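Local coordinates for polyketide biosynthesis 3-hydroxy-3-methylglutaryl-ACP synthase PksG (Bacillus subtilis, PDB 4YXT), which catalyses the aldol condensation of an acetyl group carried on an acyl carrier protein with a beta-ketothioester polyketide intermediate during bacillaene biosynthesis, at residues 16-20 with 21-25; 27-31 with 32-36; 295-298 with 299-302. The protein carries 1 engineered substitution. All blocks are in the same frame, centred on the assembly; numbering follows the deposited sequence.

How the contacts relate
Each of the three contacts lies where the chain enters a helix, and each solves the problem of the first turn differently. Contacts 1 and 2 are neighbours, their centres 12 Å apart: the first starts helix 20-27, the second helix 31-37, and the two helices pack on one another through Phe34. Contact 1 is partly buried and mixes leucine packing with a water bridge between polar groups. Contact 2 lies at the surface, where an aspartate caps the helix while Leu29 and Phe34 pack against the neighbouring helix and Pro166. Contact 3, its centre about 22 Å from that of contact 2, is buried beside the active-site residues inferred by similarity; backbone turns and uncharged side chains take the place of the charged groups.

Contact 1. Residues 16-20 with 21-25; sequences AYLDV and MELAK
Asp19 and Glu22 meet just where strand 16-19 turns into helix 20-27. CG of Asp19 is turned anti to its own N (chi1 -175°), which sends the carboxylate forward over the first helical turn. There its two oxygens part company: OD1 lies 3.6 Å from SD of Met21, while OD2 rests 3.2 Å from CG of Glu22. The Glu22 chain, extended beyond CG, runs across that of Asp19 at about a right angle, and the carboxylate planes stand 72° apart. With Asp19 OD2 and Glu22 OE2 4.0 Å from each other, mutual repulsion may raise the proton affinity of either group. A water bridges the junction, accepting from Asp19 N and donating to Glu22 OE1, 3.0 Å from each. Asp19 holds the N-cap position, and its O takes Leu23 N at 3.2 Å.

Leu18 and Leu23 form the apolar counterpart. Their side chains cross nearly perpendicularly, Leu18 CD2 alone reaching CB of Leu23, at 3.8 Å, and both of its methyls. Tyr367 of helix 364-370 touches both leucines, Phe34 of helix 31-37 packs against Val20 and Ala24, and strand 16-19 runs between strands 41-43 and 360-361.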
ATOM      1  N   ALA A  16      26.979   5.186  -4.051  1.00 32.75           N
ATOM      2  CA  ALA A  16      27.807   5.056  -5.248  1.00 32.38           C
ATOM      3  C   ALA A  16      27.051   5.606  -6.425  1.00 32.06           C
ATOM      4  O   ALA A  16      25.825   5.472  -6.488  1.00 36.39           O
ATOM      5  CB  ALA A  16      28.185   3.608  -5.495  1.00 29.06           C
ATOM      6  N   TYR A  17      27.759   6.232  -7.358  1.00 32.33           N
ATOM      7  CA  TYR A  17      27.111   6.692  -8.589  1.00 30.05           C
ATOM      8  C   TYR A  17      27.895   6.318  -9.801  1.00 31.00           C
ATOM      9  O   TYR A  17      29.004   5.777  -9.680  1.00 34.47           O
ATOM     10  CB  TYR A  17      26.849   8.177  -8.575  1.00 29.74           C
ATOM     11  CG  TYR A  17      28.056   9.048  -8.738  1.00 32.49           C
ATOM     12  CD1 TYR A  17      28.293   9.689  -9.945  1.00 31.34           C
ATOM     13  CD2 TYR A  17      28.963   9.239  -7.680  1.00 31.26           C
ATOM     14  CE1 TYR A  17      29.394  10.508 -10.119  1.00 34.07           C
ATOM     15  CE2 TYR A  17      30.081  10.052  -7.841  1.00 33.73           C
ATOM     16  CZ  TYR A  17      30.286  10.681  -9.080  1.00 34.84           C
ATOM     17  OH  TYR A  17      31.357  11.482  -9.292  1.00 34.20           O
ATOM     18  N   LEU A  18      27.270   6.530 -10.967  1.00 30.17           N
ATOM     19  CA  LEU A  18      27.933   6.372 -12.264  1.00 31.12           C
ATOM     20  C   LEU A  18      27.843   7.653 -13.046  1.00 31.09           C
ATOM     21  O   LEU A  18      26.820   8.341 -13.034  1.00 30.54           O
ATOM     22  CB  LEU A  18      27.329   5.228 -13.071  1.00 34.71           C
ATOM     23  CG  LEU A  18      28.138   4.840 -14.311  1.00 37.29           C
ATOM     24  CD1 LEU A  18      29.328   3.960 -13.922  1.00 38.21           C
ATOM     25  CD2 LEU A  18      27.240   4.170 -15.335  1.00 35.98           C
ATOM     26  N   ASP A  19      28.920   8.018 -13.721  1.00 33.11           N
ATOM     27  CA  ASP A  19      28.826   9.137 -14.639  1.00 35.86           C
ATOM     28  C   ASP A  19      28.175   8.639 -15.925  1.00 33.78           C
ATOM     29  O   ASP A  19      28.674   7.770 -16.608  1.00 30.58           O
ATOM     30  CB  ASP A  19      30.176   9.779 -14.914  1.00 41.21           C
ATOM     31  CG  ASP A  19      30.054  11.019 -15.787  1.00 46.55           C
ATOM     32  OD1 ASP A  19      29.108  11.828 -15.615  1.00 53.69           O
ATOM     33  OD2 ASP A  19      30.926  11.200 -16.636  1.00 52.80           O
ATOM     34  N   VAL A  20      27.027   9.197 -16.228  1.00 33.13           N
ATOM     35  CA  VAL A  20      26.180   8.686 -17.283  1.00 38.14           C
ATOM     36  C   VAL A  20      26.581   9.214 -18.673  1.00 39.75           C
ATOM     37  O   VAL A  20      26.183   8.637 -19.681  1.00 40.24           O
ATOM     38  CB  VAL A  20      24.701   8.925 -16.873  1.00 37.46           C
ATOM     39  CG1 VAL A  20      23.799   9.246 -18.016  1.00 42.13           C
ATOM     40  CG2 VAL A  20      24.214   7.691 -16.136  1.00 40.77           C
ATOM     41  N   MET A  21      27.384  10.274 -18.723  1.00 42.54           N
ATOM     42  CA  MET A  21      28.008  10.705 -19.989  1.00 48.03           C
ATOM     43  C   MET A  21      29.111   9.728 -20.405  1.00 46.53           C
ATOM     44  O   MET A  21      29.140   9.293 -21.552  1.00 50.58           O
ATOM     45  CB  MET A  21      28.536  12.133 -19.906  1.00 51.17           C
ATOM     46  CG  MET A  21      27.450  13.186 -19.662  1.00 55.69           C
ATOM     47  SD  MET A  21      27.376  13.873 -17.978  1.00 66.72           S
ATOM     48  CE  MET A  21      26.266  15.249 -18.248  1.00 59.62           C
ATOM     49  N   GLU A  22      29.973   9.332 -19.472  1.00 45.73           N
ATOM     50  CA  GLU A  22      30.917   8.236 -19.734  1.00 46.62           C
ATOM     51  C   GLU A  22      30.179   6.992 -20.201  1.00 45.96           C
ATOM     52  O   GLU A  22      30.646   6.270 -21.096  1.00 46.15           O
ATOM     53  CB  GLU A  22      31.745   7.874 -18.495  1.00 50.23           C
ATOM     54  CG  GLU A  22      32.745   8.936 -18.032  1.00 55.43           C
ATOM     55  CD  GLU A  22      33.411   8.625 -16.664  1.00 65.54           C
ATOM     56  OE1 GLU A  22      32.946   7.726 -15.903  1.00 68.40           O
ATOM     57  OE2 GLU A  22      34.421   9.299 -16.329  1.00 68.81           O
ATOM     58  N   LEU A  23      29.042   6.701 -19.577  1.00 42.71           N
ATOM     59  CA  LEU A  23      28.306   5.486 -19.937  1.00 40.69           C
ATOM     60  C   LEU A  23      27.834   5.581 -21.387  1.00 35.75           C
ATOM     61  O   LEU A  23      27.885   4.623 -22.113  1.00 32.65           O
ATOM     62  CB  LEU A  23      27.122   5.245 -19.000  1.00 39.67           C
ATOM     63  CG  LEU A  23      26.278   4.020 -19.318  1.00 43.04           C
ATOM     64  CD1 LEU A  23      27.059   2.735 -19.023  1.00 46.14           C
ATOM     65  CD2 LEU A  23      24.964   4.063 -18.550  1.00 42.55           C
ATOM     66  N   ALA A  24      27.376   6.744 -21.797  1.00 34.90           N
ATOM     67  CA  ALA A  24      26.879   6.891 -23.146  1.00 39.02           C
ATOM     68  C   ALA A  24      27.988   6.508 -24.159  1.00 43.18           C
ATOM     69  O   ALA A  24      27.744   5.730 -25.104  1.00 38.62           O
ATOM     70  CB  ALA A  24      26.391   8.309 -23.367  1.00 37.47           C
ATOM     71  N   LYS A  25      29.193   7.051 -23.926  1.00 45.56           N
ATOM     72  CA  LYS A  25      30.396   6.772 -24.722  1.00 43.84           C
ATOM     73  C   LYS A  25      30.615   5.290 -24.855  1.00 48.46           C
ATOM     74  O   LYS A  25      30.805   4.772 -25.953  1.00 47.17           O
ATOM     75  CB  LYS A  25      31.645   7.371 -24.055  1.00 46.81           C
ATOM     76  CG  LYS A  25      32.068   8.751 -24.539  1.00 47.07           C
ATOM     77  CD  LYS A  25      30.890   9.684 -24.743  1.00 48.29           C
ATOM     78  CE  LYS A  25      31.365  11.063 -25.150  1.00 50.30           C
ATOM     79  NZ  LYS A  25      32.063  11.735 -24.013  1.00 51.86           N
TER
HETATM   80  O   HOH W   1      31.592   6.761 -13.443  1.00 31.27           O

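Contact 2. Residues 27-31 with 32-36; sequences RHLDT and ARFEN
Asp30 reaches forward to Arg33 and closes the open first turn of helix 31-37. Its CB lies 4.1 Å from CB of Arg33, a loose contact of two methylenes. CG, anti to the backbone N (chi1 172°), swings over the start of the helix to within 3.9 Å of the amide nitrogens of both Ala32 and Arg33. At the tip OD1 does the work, accepting from Arg33 N at 3.0 Å; the N-H comes from above the carboxylate plane, 44° out of it, and the bond is bent to 139°. The same oxygen touches CB of Ala32, whereas OD2 stays farther back.

The backbone O of Asp30 adds a much straighter bond from Phe34 N, and Glu35 N follows onto Thr31 O. Thr31 and Glu35 lie side by side, pointing the same way, with Thr31 CG2 just 3.1 Å from Glu35 OE1. On the inner side, Leu29 sets CD1 obliquely against CD1 of the Phe34 ring, 3.8 Å away, and Pro166 touches both residues. The hydroxyl of Tyr163 accepts from the backbone N of Asp30, and its ring meets Arg33 in a cation-pi contact.

Just upstream, His28 ends helix 20-27 with positive phi in a Schellman motif, so the short loop joins a Schellman C-cap to an aspartate N-cap between two consecutive helices.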
ATOM      1  N   ARG A  27      28.569   2.889 -24.500  1.00 45.28           N
ATOM      2  CA  ARG A  27      27.438   2.171 -25.065  1.00 45.72           C
ATOM      3  C   ARG A  27      27.107   2.663 -26.466  1.00 50.61           C
ATOM      4  O   ARG A  27      26.237   2.096 -27.124  1.00 47.88           O
ATOM      5  CB  ARG A  27      26.213   2.314 -24.157  1.00 44.33           C
ATOM      6  CG  ARG A  27      26.374   1.617 -22.804  1.00 42.86           C
ATOM      7  CD  ARG A  27      25.940   0.150 -22.797  1.00 40.51           C
ATOM      8  NE  ARG A  27      25.746  -0.359 -21.429  1.00 39.09           N
ATOM      9  CZ  ARG A  27      26.413  -1.374 -20.865  1.00 44.70           C
ATOM     10  NH1 ARG A  27      27.329  -2.065 -21.547  1.00 48.24           N
ATOM     11  NH2 ARG A  27      26.151  -1.736 -19.608  1.00 41.05           N
ATOM     12  N   HIS A  28      27.802   3.716 -26.906  1.00 52.34           N
ATOM     13  CA  HIS A  28      27.704   4.230 -28.276  1.00 54.71           C
ATOM     14  C   HIS A  28      26.372   4.895 -28.589  1.00 53.33           C
ATOM     15  O   HIS A  28      25.880   4.771 -29.707  1.00 55.23           O
ATOM     16  CB  HIS A  28      27.940   3.126 -29.319  1.00 55.49           C
ATOM     17  CG  HIS A  28      29.208   2.359 -29.118  1.00 59.56           C
ATOM     18  ND1 HIS A  28      30.453   2.903 -29.369  1.00 60.72           N
ATOM     19  CD2 HIS A  28      29.425   1.088 -28.707  1.00 56.12           C
ATOM     20  CE1 HIS A  28      31.381   2.001 -29.110  1.00 60.29           C
ATOM     21  NE2 HIS A  28      30.784   0.891 -28.711  1.00 58.52           N
ATOM     22  N   LEU A  29      25.811   5.630 -27.637  1.00 47.56           N
ATOM     23  CA  LEU A  29      24.495   6.200 -27.825  1.00 44.56           C
ATOM     24  C   LEU A  29      24.556   7.307 -28.861  1.00 47.28           C
ATOM     25  O   LEU A  29      25.583   7.958 -29.011  1.00 51.14           O
ATOM     26  CB  LEU A  29      23.958   6.742 -26.506  1.00 43.19           C
ATOM     27  CG  LEU A  29      23.768   5.724 -25.377  1.00 43.39           C
ATOM     28  CD1 LEU A  29      23.001   6.341 -24.215  1.00 40.45           C
ATOM     29  CD2 LEU A  29      23.057   4.464 -25.871  1.00 43.69           C
ATOM     30  N   ASP A  30      23.454   7.517 -29.571  1.00 44.41           N
ATOM     31  CA  ASP A  30      23.331   8.667 -30.440  1.00 45.12           C
ATOM     32  C   ASP A  30      23.467   9.873 -29.551  1.00 45.91           C
ATOM     33  O   ASP A  30      22.729  10.014 -28.590  1.00 42.16           O
ATOM     34  CB  ASP A  30      21.954   8.728 -31.131  1.00 44.14           C
ATOM     35  CG  ASP A  30      21.748  10.031 -31.892  1.00 45.67           C
ATOM     36  OD1 ASP A  30      20.804  10.812 -31.604  1.00 49.13           O
ATOM     37  OD2 ASP A  30      22.562  10.304 -32.791  1.00 51.80           O
ATOM     38  N   THR A  31      24.369  10.768 -29.905  1.00 47.38           N
ATOM     39  CA  THR A  31      24.684  11.905 -29.070  1.00 46.48           C
ATOM     40  C   THR A  31      23.470  12.740 -28.762  1.00 49.82           C
ATOM     41  O   THR A  31      23.195  13.029 -27.596  1.00 55.56           O
ATOM     42  CB  THR A  31      25.772  12.747 -29.740  1.00 45.68           C
ATOM     43  OG1 THR A  31      27.002  12.009 -29.691  1.00 42.94           O
ATOM     44  CG2 THR A  31      25.948  14.070 -29.048  1.00 44.18           C
ATOM     45  N   ALA A  32      22.730  13.112 -29.797  1.00 49.18           N
ATOM     46  CA  ALA A  32      21.571  13.971 -29.622  1.00 49.20           C
ATOM     47  C   ALA A  32      20.503  13.315 -28.729  1.00 49.32           C
ATOM     48  O   ALA A  32      19.850  13.992 -27.951  1.00 47.08           O
ATOM     49  CB  ALA A  32      20.971  14.344 -30.972  1.00 48.19           C
ATOM     50  N   ARG A  33      20.317  12.005 -28.856  1.00 46.15           N
ATOM     51  CA  ARG A  33      19.311  11.338 -28.053  1.00 46.45           C
ATOM     52  C   ARG A  33      19.712  11.360 -26.601  1.00 44.13           C
ATOM     53  O   ARG A  33      18.912  11.735 -25.760  1.00 48.59           O
ATOM     54  CB  ARG A  33      19.119   9.895 -28.451  1.00 46.81           C
ATOM     55  CG  ARG A  33      18.008   9.255 -27.657  1.00 49.65           C
ATOM     56  CD  ARG A  33      16.791   8.978 -28.498  1.00 50.66           C
ATOM     57  NE  ARG A  33      16.976   7.721 -29.207  1.00 53.67           N
ATOM     58  CZ  ARG A  33      16.401   6.559 -28.908  1.00 51.77           C
ATOM     59  NH1 ARG A  33      15.565   6.440 -27.895  1.00 47.02           N
ATOM     60  NH2 ARG A  33      16.674   5.495 -29.658  1.00 51.71           N
ATOM     61  N   PHE A  34      20.945  10.957 -26.319  1.00 42.44           N
ATOM     62  CA  PHE A  34      21.410  10.919 -24.960  1.00 47.02           C
ATOM     63  C   PHE A  34      21.355  12.304 -24.315  1.00 47.07           C
ATOM     64  O   PHE A  34      20.957  12.421 -23.174  1.00 41.62           O
ATOM     65  CB  PHE A  34      22.829  10.384 -24.862  1.00 46.45           C
ATOM     66  CG  PHE A  34      23.436  10.576 -23.493  1.00 46.26           C
ATOM     67  CD1 PHE A  34      23.118   9.699 -22.450  1.00 43.54           C
ATOM     68  CD2 PHE A  34      24.291  11.649 -23.237  1.00 41.64           C
ATOM     69  CE1 PHE A  34      23.670   9.865 -21.190  1.00 41.94           C
ATOM     70  CE2 PHE A  34      24.836  11.829 -21.981  1.00 42.19           C
ATOM     71  CZ  PHE A  34      24.523  10.933 -20.951  1.00 44.22           C
ATOM     72  N   GLU A  35      21.751  13.339 -25.060  1.00 48.96           N
ATOM     73  CA  GLU A  35      21.858  14.699 -24.519  1.00 43.71           C
ATOM     74  C   GLU A  35      20.475  15.270 -24.263  1.00 41.53           C
ATOM     75  O   GLU A  35      20.281  16.127 -23.401  1.00 38.58           O
ATOM     76  CB  GLU A  35      22.646  15.625 -25.474  1.00 46.01           C
ATOM     77  CG  GLU A  35      24.129  15.290 -25.586  1.00 49.71           C
ATOM     78  CD  GLU A  35      24.961  16.315 -26.375  1.00 54.56           C
ATOM     79  OE1 GLU A  35      26.150  16.035 -26.630  1.00 60.41           O
ATOM     80  OE2 GLU A  35      24.476  17.408 -26.727  1.00 50.44           O
ATOM     81  N   ASN A  36      19.508  14.800 -25.029  1.00 41.17           N
ATOM     82  CA  ASN A  36      18.133  15.228 -24.847  1.00 40.49           C
ATOM     83  C   ASN A  36      17.473  14.679 -23.590  1.00 33.45           C
ATOM     84  O   ASN A  36      16.586  15.291 -23.087  1.00 38.04           O
ATOM     85  CB  ASN A  36      17.322  14.896 -26.088  1.00 45.07           C
ATOM     86  CG  ASN A  36      17.553  15.913 -27.197  1.00 50.79           C
ATOM     87  OD1 ASN A  36      17.296  17.114 -27.013  1.00 50.28           O
ATOM     88  ND2 ASN A  36      18.042  15.444 -28.352  1.00 48.49           N
TER

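Contact 3. Residues 295-298 with 299-302; sequences GNIM and GAAL
Ile297 presses CG2 against CB of Ala300 at 3.4 Å, closer than two carbons usually sit. The branch that touches is the one anti to the backbone N, whereas CG1, beside that nitrogen (chi1 -69°), leads its CD1 away from the turn. Backbone bonds draw this side together: Ala300 N donates to Ile297 O at 3.1 Å, and Ala301 N to Met298 O at 3.0 Å. Both bonds are fairly straight at hydrogen, 166° and 164°, though each donor stands well above the plane of the carbonyl it meets. The first closes a type II' beta turn with Met298 and Gly299 at its corners, the second a 3-10-like turn that leads into helix 301-312. Before them comes an Asx turn: Met298 N donates to Asn296 OD1 at 2.9 Å, again from above the amide plane, fixing the side chain that precedes the bend. Gly295, with positive phi, is where the chain leaves helix 291-294.

The other side is looser. Asn296 OD1 comes only to 4.2 Å from CB of Ala301, and a water links Met298 O, 2.8 Å away, to Leu302 N, from which it accepts; its donation to Met298 O may be shared with other acceptors. Met298, bent at its end, carries its sulfur away from this turn; its side chain is about 4 Å, between nearest atoms, from that of Cys114, the inferred acyl-thioester nucleophile. Ala301 borders His250, the inferred proton donor or acceptor, which Asn296 also touches, while Asp144 accepts from the backbone N of Gly299.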
ATOM      1  N   GLY A 295      18.970   9.987 -10.940  1.00 23.32           N
ATOM      2  CA  GLY A 295      18.245   9.152 -11.880  1.00 26.05           C
ATOM      3  C   GLY A 295      16.760   9.129 -11.569  1.00 23.81           C
ATOM      4  O   GLY A 295      16.296   9.891 -10.761  1.00 25.83           O
ATOM      5  N   ASN A 296      16.030   8.308 -12.299  1.00 23.94           N
ATOM      6  CA  ASN A 296      14.649   8.035 -12.038  1.00 25.09           C
ATOM      7  C   ASN A 296      14.571   7.141 -10.804  1.00 25.12           C
ATOM      8  O   ASN A 296      15.001   5.976 -10.810  1.00 25.31           O
ATOM      9  CB  ASN A 296      13.981   7.307 -13.225  1.00 24.44           C
ATOM     10  CG  ASN A 296      12.550   6.873 -12.916  1.00 25.85           C
ATOM     11  OD1 ASN A 296      11.846   7.454 -12.072  1.00 19.38           O
ATOM     12  ND2 ASN A 296      12.124   5.820 -13.590  1.00 27.17           N
ATOM     13  N   ILE A 297      13.988   7.689  -9.760  1.00 23.01           N
ATOM     14  CA  ILE A 297      13.877   7.008  -8.475  1.00 26.04           C
ATOM     15  C   ILE A 297      12.447   6.550  -8.254  1.00 22.63           C
ATOM     16  O   ILE A 297      12.056   6.243  -7.136  1.00 22.09           O
ATOM     17  CB  ILE A 297      14.352   8.001  -7.369  1.00 28.39           C
ATOM     18  CG1 ILE A 297      15.834   8.210  -7.523  1.00 33.29           C
ATOM     19  CG2 ILE A 297      14.138   7.495  -5.979  1.00 34.36           C
ATOM     20  CD1 ILE A 297      16.556   6.950  -7.809  1.00 30.48           C
ATOM     21  N   MET A 298      11.659   6.549  -9.326  1.00 22.51           N
ATOM     22  CA  MET A 298      10.302   5.967  -9.349  1.00 22.17           C
ATOM     23  C   MET A 298       9.304   6.621  -8.379  1.00 23.30           C
ATOM     24  O   MET A 298       8.981   7.809  -8.540  1.00 20.70           O
ATOM     25  CB  MET A 298      10.424   4.474  -9.207  1.00 26.81           C
ATOM     26  CG  MET A 298      11.097   3.866 -10.431  1.00 30.61           C
ATOM     27  SD  MET A 298      11.582   2.172 -10.193  1.00 43.73           S
ATOM     28  CE  MET A 298      13.289   2.509  -9.755  1.00 44.24           C
ATOM     29  N   GLY A 299       8.844   5.871  -7.387  1.00 22.89           N
ATOM     30  CA  GLY A 299       7.996   6.389  -6.360  1.00 22.60           C
ATOM     31  C   GLY A 299       8.513   7.625  -5.662  1.00 23.82           C
ATOM     32  O   GLY A 299       7.739   8.414  -5.129  1.00 24.29           O
ATOM     33  N   ALA A 300       9.814   7.810  -5.609  1.00 22.24           N
ATOM     34  CA  ALA A 300      10.345   8.954  -4.851  1.00 20.17           C
ATOM     35  C   ALA A 300      10.748  10.111  -5.759  1.00 20.07           C
ATOM     36  O   ALA A 300      11.262  11.164  -5.270  1.00 19.70           O
ATOM     37  CB  ALA A 300      11.522   8.506  -4.019  1.00 20.78           C
ATOM     38  N   ALA A 301      10.512   9.971  -7.059  1.00 18.32           N
ATOM     39  CA  ALA A 301      10.991  10.978  -8.030  1.00 18.47           C
ATOM     40  C   ALA A 301      10.392  12.357  -7.775  1.00 19.65           C
ATOM     41  O   ALA A 301      11.132  13.337  -7.653  1.00 21.80           O
ATOM     42  CB  ALA A 301      10.726  10.560  -9.511  1.00 19.02           C
ATOM     43  N   LEU A 302       9.076  12.474  -7.762  1.00 19.93           N
ATOM     44  CA  LEU A 302       8.496  13.792  -7.484  1.00 20.31           C
ATOM     45  C   LEU A 302       8.999  14.391  -6.153  1.00 20.73           C
ATOM     46  O   LEU A 302       9.236  15.571  -6.071  1.00 21.87           O
ATOM     47  CB  LEU A 302       6.977  13.730  -7.468  1.00 20.16           C
ATOM     48  CG  LEU A 302       6.323  15.015  -6.980  1.00 20.45           C
ATOM     49  CD1 LEU A 302       6.485  16.130  -8.015  1.00 19.30           C
ATOM     50  CD2 LEU A 302       4.880  14.694  -6.735  1.00 21.15           C
TER
HETATM   51  O   HOH W   2       7.365  10.037  -8.405  1.00 22.34           O